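Local coordinates for sporozoite surface protein 2 (PDB 4HQO) that probably serves as an adhesive receptor on the surface of malaria sporozoites, supporting their gliding motility through its VWA and thrombospondin type 1 domains, at residues R212-A224 / H234-H248. The protein carries 4 engineered substitutions. Residues are numbered along the deposited sequence; the frame is centred on the assembly and turned at random.
Sequences RVANCGPWDPWTA and HSRSRPSLHEKCTTH
Arg236 and Arg238 share a first torsion that sets CG between the backbone N and the carbonyl carbon (chi1 57° and 63°), and with chains extended from there both reach the indole of Trp219, whose own CG lies anti to the carbonyl carbon. The two guanidinium groups lie flat on opposite faces of that indole: Arg236 CZ sits 3.8 Å from the centroid of the five-membered ring of Trp219, with the guanidinium plane 6° from the indole, while Arg238 covers the six-membered ring. The ladder continues toward His234 and Thr223: the CD of Arg236 rests on one face of Trp222, 3.5 Å from the centroid of its five-membered ring, and His234 forms an offset stack on the other. Such alternating tryptophans and arginines are the hallmark layers of a thrombospondin type 1 repeat. Toward the Cys216–Cys245 disulfide, Cys216 CB packs against the face of the Arg238 guanidinium opposite Trp219; NH1 donates at the edge to Gly217 O (2.8 Å), while NE reaches Thr246 O (2.7 Å), tilted out of the guanidinium plane, fixing the rotation of the group. His234 ND1 donates in the ring plane to Thr223 O at 2.9 Å. The backbones are tied by Asp220 N to Ser237 O and Thr223 N to Ser235 O, with Ser235 N returning a nearly straight bond to Thr223 OG1; a water bridges Pro221 O and Ser237 N. The Cys216–Cys245 disulfide links the segments covalently; farther along strand 207-215, Ala214 CB lies over the face of His242. Asp6 forms a salt bridge with Arg238 NH1, and strand 207-215 pairs with strand 7-15 in the ribbon leading back to the VWA domain, whereas strand 232-237 pairs with strand 248-255, from which Met249 touches Trp219 and Arg236.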
loop_
_atom_site.group_PDB
_atom_site.type_symbol
_atom_site.label_atom_id
_atom_site.label_comp_id
_atom_site.label_asym_id
_atom_site.label_seq_id
_atom_site.Cartn_x
_atom_site.Cartn_y
_atom_site.Cartn_z
ATOM N N ARG A 212 6.974 -20.120 -7.630
ATOM C CA ARG A 212 6.761 -20.137 -6.188
ATOM C C ARG A 212 6.930 -21.524 -5.571
ATOM O O ARG A 212 6.723 -22.547 -6.226
ATOM C CB ARG A 212 5.396 -19.549 -5.844
ATOM C CG ARG A 212 5.349 -18.039 -5.971
ATOM C CD ARG A 212 6.249 -17.395 -4.929
ATOM N NE ARG A 212 6.492 -15.979 -5.191
ATOM C CZ ARG A 212 7.632 -15.493 -5.677
ATOM N NH1 ARG A 212 8.643 -16.311 -5.958
ATOM N NH2 ARG A 212 7.762 -14.186 -5.879
ATOM N N VAL A 213 7.312 -21.535 -4.299
ATOM C CA VAL A 213 7.624 -22.762 -3.582
ATOM C C VAL A 213 6.836 -22.820 -2.276
ATOM O O VAL A 213 6.661 -21.805 -1.601
ATOM C CB VAL A 213 9.153 -22.869 -3.311
ATOM C CG1 VAL A 213 9.444 -23.511 -1.960
ATOM C CG2 VAL A 213 9.853 -23.627 -4.440
ATOM N N ALA A 214 6.337 -24.007 -1.940
ATOM C CA ALA A 214 5.630 -24.213 -0.681
ATOM C C ALA A 214 6.024 -25.543 -0.046
ATOM O O ALA A 214 6.219 -26.540 -0.741
ATOM C CB ALA A 214 4.128 -24.147 -0.897
ATOM N N ASN A 215 6.145 -25.548 1.278
ATOM C CA ASN A 215 6.488 -26.759 2.016
ATOM C C ASN A 215 5.248 -27.621 2.241
ATOM O O ASN A 215 4.272 -27.170 2.841
ATOM C CB ASN A 215 7.134 -26.396 3.358
ATOM C CG ASN A 215 8.004 -27.512 3.916
ATOM O OD1 ASN A 215 7.896 -28.670 3.508
ATOM N ND2 ASN A 215 8.873 -27.164 4.857
ATOM N N CYS A 216 5.289 -28.858 1.754
ATOM C CA CYS A 216 4.140 -29.755 1.848
ATOM C C CYS A 216 4.077 -30.516 3.170
ATOM O O CYS A 216 3.051 -31.112 3.502
ATOM C CB CYS A 216 4.128 -30.734 0.674
ATOM S SG CYS A 216 3.758 -29.964 -0.910
ATOM N N GLY A 217 5.171 -30.494 3.922
ATOM C CA GLY A 217 5.227 -31.181 5.200
ATOM C C GLY A 217 5.574 -32.647 5.044
ATOM O O GLY A 217 5.615 -33.163 3.927
ATOM N N PRO A 218 5.830 -33.331 6.167
ATOM C CA PRO A 218 6.200 -34.750 6.142
ATOM C C PRO A 218 4.997 -35.655 5.891
ATOM O O PRO A 218 3.854 -35.252 6.125
ATOM C CB PRO A 218 6.750 -34.984 7.550
ATOM C CG PRO A 218 6.018 -34.003 8.397
ATOM C CD PRO A 218 5.814 -32.786 7.535
ATOM N N TRP A 219 5.256 -36.867 5.411
ATOM C CA TRP A 219 4.201 -37.854 5.227
ATOM C C TRP A 219 3.953 -38.594 6.530
ATOM O O TRP A 219 4.856 -38.735 7.353
ATOM C CB TRP A 219 4.588 -38.877 4.156
ATOM C CG TRP A 219 4.653 -38.342 2.761
ATOM C CD1 TRP A 219 5.759 -37.877 2.113
ATOM C CD2 TRP A 219 3.568 -38.236 1.830
ATOM N NE1 TRP A 219 5.430 -37.479 0.840
ATOM C CE2 TRP A 219 4.093 -37.689 0.641
ATOM C CE3 TRP A 219 2.205 -38.543 1.892
ATOM C CZ2 TRP A 219 3.300 -37.443 -0.478
ATOM C CZ3 TRP A 219 1.422 -38.298 0.777
ATOM C CH2 TRP A 219 1.972 -37.755 -0.392
ATOM N N ASP A 220 2.728 -39.072 6.715
ATOM C CA ASP A 220 2.456 -40.029 7.772
ATOM C C ASP A 220 3.128 -41.327 7.338
ATOM O O ASP A 220 3.493 -41.469 6.170
ATOM C CB ASP A 220 0.947 -40.225 7.958
ATOM C CG ASP A 220 0.258 -38.989 8.521
ATOM O OD1 ASP A 220 0.962 -38.029 8.903
ATOM O OD2 ASP A 220 -0.988 -38.981 8.592
ATOM N N PRO A 221 3.327 -42.267 8.276
ATOM C CA PRO A 221 3.925 -43.555 7.912
ATOM C C PRO A 221 3.114 -44.308 6.864
ATOM O O PRO A 221 1.892 -44.179 6.826
ATOM C CB PRO A 221 3.904 -44.328 9.232
ATOM C CG PRO A 221 3.988 -43.274 10.272
ATOM C CD PRO A 221 3.188 -42.123 9.737
ATOM N N TRP A 222 3.801 -45.081 6.026
ATOM C CA TRP A 222 3.146 -45.982 5.083
ATOM C C TRP A 222 2.220 -46.929 5.826
ATOM O O TRP A 222 2.528 -47.365 6.932
ATOM C CB TRP A 222 4.181 -46.805 4.311
ATOM C CG TRP A 222 4.903 -46.047 3.240
ATOM C CD1 TRP A 222 6.143 -45.487 3.325
ATOM C CD2 TRP A 222 4.428 -45.771 1.915
ATOM N NE1 TRP A 222 6.470 -44.878 2.136
ATOM C CE2 TRP A 222 5.436 -45.041 1.254
ATOM C CE3 TRP A 222 3.248 -46.075 1.224
ATOM C CZ2 TRP A 222 5.299 -44.603 -0.064
ATOM C CZ3 TRP A 222 3.116 -45.642 -0.084
ATOM C CH2 TRP A 222 4.135 -44.911 -0.714
ATOM N N THR A 223 1.081 -47.244 5.222
ATOM C CA THR A 223 0.173 -48.221 5.800
ATOM C C THR A 223 0.710 -49.626 5.537
ATOM O O THR A 223 1.622 -49.811 4.725
ATOM C CB THR A 223 -1.251 -48.106 5.207
ATOM O OG1 THR A 223 -1.224 -48.446 3.816
ATOM C CG2 THR A 223 -1.793 -46.691 5.373
ATOM N N ALA A 224 0.147 -50.611 6.231
ATOM C CA ALA A 224 0.490 -52.005 5.985
ATOM C C ALA A 224 0.042 -52.388 4.581
ATOM O O ALA A 224 -0.859 -51.760 4.019
ATOM C CB ALA A 224 -0.180 -52.901 7.015
ATOM N N HIS A 234 -0.023 -50.335 -0.762
ATOM C CA HIS A 234 -0.201 -49.557 0.459
ATOM C C HIS A 234 -0.043 -48.070 0.156
ATOM O O HIS A 234 0.442 -47.695 -0.910
ATOM C CB HIS A 234 0.752 -50.013 1.575
ATOM C CG HIS A 234 2.204 -49.770 1.287
ATOM N ND1 HIS A 234 3.125 -49.528 2.283
ATOM C CD2 HIS A 234 2.896 -49.749 0.123
ATOM C CE1 HIS A 234 4.319 -49.357 1.746
ATOM N NE2 HIS A 234 4.208 -49.488 0.436
ATOM N N SER A 235 -0.459 -47.224 1.091
ATOM C CA SER A 235 -0.429 -45.789 0.855
ATOM C C SER A 235 0.141 -45.015 2.037
ATOM O O SER A 235 0.352 -45.570 3.113
ATOM C CB SER A 235 -1.842 -45.282 0.555
ATOM O OG SER A 235 -2.627 -45.263 1.734
ATOM N N ARG A 236 0.395 -43.729 1.824
ATOM C CA ARG A 236 0.673 -42.821 2.927
ATOM C C ARG A 236 0.023 -41.466 2.679
ATOM O O ARG A 236 -0.067 -41.005 1.539
ATOM C CB ARG A 236 2.175 -42.686 3.188
ATOM C CG ARG A 236 3.005 -42.216 2.013
ATOM C CD ARG A 236 4.450 -42.045 2.449
ATOM N NE ARG A 236 5.304 -41.498 1.399
ATOM C CZ ARG A 236 6.582 -41.181 1.574
ATOM N NH1 ARG A 236 7.147 -41.357 2.760
ATOM N NH2 ARG A 236 7.295 -40.687 0.568
ATOM N N SER A 237 -0.448 -40.840 3.752
ATOM C CA SER A 237 -1.160 -39.572 3.646
ATOM C C SER A 237 -0.480 -38.471 4.452
ATOM O O SER A 237 0.485 -38.720 5.175
ATOM C CB SER A 237 -2.612 -39.735 4.106
ATOM O OG SER A 237 -3.299 -40.685 3.309
ATOM N N ARG A 238 -0.989 -37.252 4.314
ATOM C CA ARG A 238 -0.492 -36.110 5.072
ATOM C C ARG A 238 -1.487 -34.962 4.949
ATOM O O ARG A 238 -2.221 -34.882 3.964
ATOM C CB ARG A 238 0.888 -35.673 4.565
ATOM C CG ARG A 238 0.899 -35.198 3.125
ATOM C CD ARG A 238 2.251 -34.624 2.740
ATOM N NE ARG A 238 2.378 -34.467 1.293
ATOM C CZ ARG A 238 3.504 -34.126 0.674
ATOM N NH1 ARG A 238 4.606 -33.901 1.375
ATOM N NH2 ARG A 238 3.527 -34.013 -0.646
ATOM N N PRO A 239 -1.526 -34.075 5.957
ATOM C CA PRO A 239 -2.404 -32.903 5.881
ATOM C C PRO A 239 -1.970 -31.947 4.776
ATOM O O PRO A 239 -0.778 -31.852 4.485
ATOM C CB PRO A 239 -2.222 -32.241 7.251
ATOM C CG PRO A 239 -0.902 -32.734 7.742
ATOM C CD PRO A 239 -0.790 -34.133 7.231
ATOM N N SER A 240 -2.929 -31.255 4.167
ATOM C CA SER A 240 -2.632 -30.290 3.112
ATOM C C SER A 240 -2.213 -28.941 3.685
ATOM O O SER A 240 -3.058 -28.116 4.027
ATOM C CB SER A 240 -3.844 -30.100 2.197
ATOM O OG SER A 240 -3.506 -29.319 1.065
ATOM N N LEU A 241 -0.906 -28.719 3.780
ATOM C CA LEU A 241 -0.387 -27.459 4.297
ATOM C C LEU A 241 -0.387 -26.392 3.204
ATOM O O LEU A 241 -0.088 -25.222 3.457
ATOM C CB LEU A 241 1.017 -27.653 4.872
ATOM C CG LEU A 241 1.130 -28.701 5.985
ATOM C CD1 LEU A 241 2.549 -28.774 6.530
ATOM C CD2 LEU A 241 0.133 -28.418 7.101
ATOM N N HIS A 242 -0.732 -26.810 1.990
ATOM C CA HIS A 242 -0.855 -25.893 0.863
ATOM C C HIS A 242 -1.764 -26.477 -0.219
ATOM O O HIS A 242 -1.862 -27.696 -0.374
ATOM C CB HIS A 242 0.520 -25.565 0.280
ATOM C CG HIS A 242 0.579 -24.241 -0.414
ATOM N ND1 HIS A 242 0.913 -23.073 0.240
ATOM C CD2 HIS A 242 0.340 -23.894 -1.700
ATOM C CE1 HIS A 242 0.882 -22.068 -0.613
ATOM N NE2 HIS A 242 0.536 -22.540 -1.801
ATOM N N GLU A 243 -2.421 -25.593 -0.962
ATOM C CA GLU A 243 -3.376 -25.973 -2.001
ATOM C C GLU A 243 -2.767 -26.856 -3.093
ATOM O O GLU A 243 -3.402 -27.794 -3.575
ATOM C CB GLU A 243 -3.972 -24.710 -2.627
ATOM C CG GLU A 243 -4.746 -24.944 -3.907
ATOM C CD GLU A 243 -4.934 -23.670 -4.701
ATOM O OE1 GLU A 243 -4.310 -22.651 -4.336
ATOM O OE2 GLU A 243 -5.702 -23.689 -5.684
ATOM N N LYS A 244 -1.533 -26.547 -3.478
ATOM C CA LYS A 244 -0.858 -27.266 -4.552
ATOM C C LYS A 244 -0.295 -28.609 -4.080
ATOM O O LYS A 244 0.020 -29.480 -4.891
ATOM C CB LYS A 244 0.269 -26.405 -5.130
ATOM C CG LYS A 244 -0.205 -25.148 -5.831
ATOM C CD LYS A 244 -0.932 -25.486 -7.119
ATOM C CE LYS A 244 -1.335 -24.233 -7.878
ATOM N NZ LYS A 244 -1.993 -24.570 -9.169
ATOM N N CYS A 245 -0.174 -28.772 -2.768
ATOM C CA CYS A 245 0.462 -29.956 -2.197
ATOM C C CYS A 245 -0.329 -31.249 -2.377
ATOM O O CYS A 245 -1.540 -31.292 -2.158
ATOM C CB CYS A 245 0.765 -29.740 -0.714
ATOM S SG CYS A 245 2.222 -28.727 -0.406
ATOM N N THR A 246 0.378 -32.299 -2.784
ATOM C CA THR A 246 -0.171 -33.645 -2.831
ATOM C C THR A 246 -0.338 -34.144 -1.401
ATOM O O THR A 246 0.508 -33.875 -0.549
ATOM C CB THR A 246 0.780 -34.586 -3.596
ATOM O OG1 THR A 246 0.919 -34.128 -4.948
ATOM C CG2 THR A 246 0.257 -36.012 -3.599
ATOM N N THR A 247 -1.427 -34.858 -1.130
ATOM C CA THR A 247 -1.695 -35.332 0.226
ATOM C C THR A 247 -1.860 -36.845 0.320
ATOM O O THR A 247 -1.853 -37.414 1.413
ATOM C CB THR A 247 -2.940 -34.657 0.812
ATOM O OG1 THR A 247 -4.062 -34.901 -0.044
ATOM C CG2 THR A 247 -2.715 -33.167 0.924
ATOM N N HIS A 248 -2.022 -37.498 -0.824
ATOM C CA HIS A 248 -2.148 -38.947 -0.844
ATOM C C HIS A 248 -1.189 -39.532 -1.866
ATOM O O HIS A 248 -0.835 -38.881 -2.848
ATOM C CB HIS A 248 -3.585 -39.375 -1.146
ATOM C CG HIS A 248 -3.847 -40.829 -0.898
ATOM N ND1 HIS A 248 -3.953 -41.361 0.366
ATOM C CD2 HIS A 248 -4.021 -41.863 -1.758
ATOM C CE1 HIS A 248 -4.186 -42.661 0.280
ATOM N NE2 HIS A 248 -4.231 -42.987 -1.000
HETATM O O HOH W 1 -0.519 -42.572 5.940
#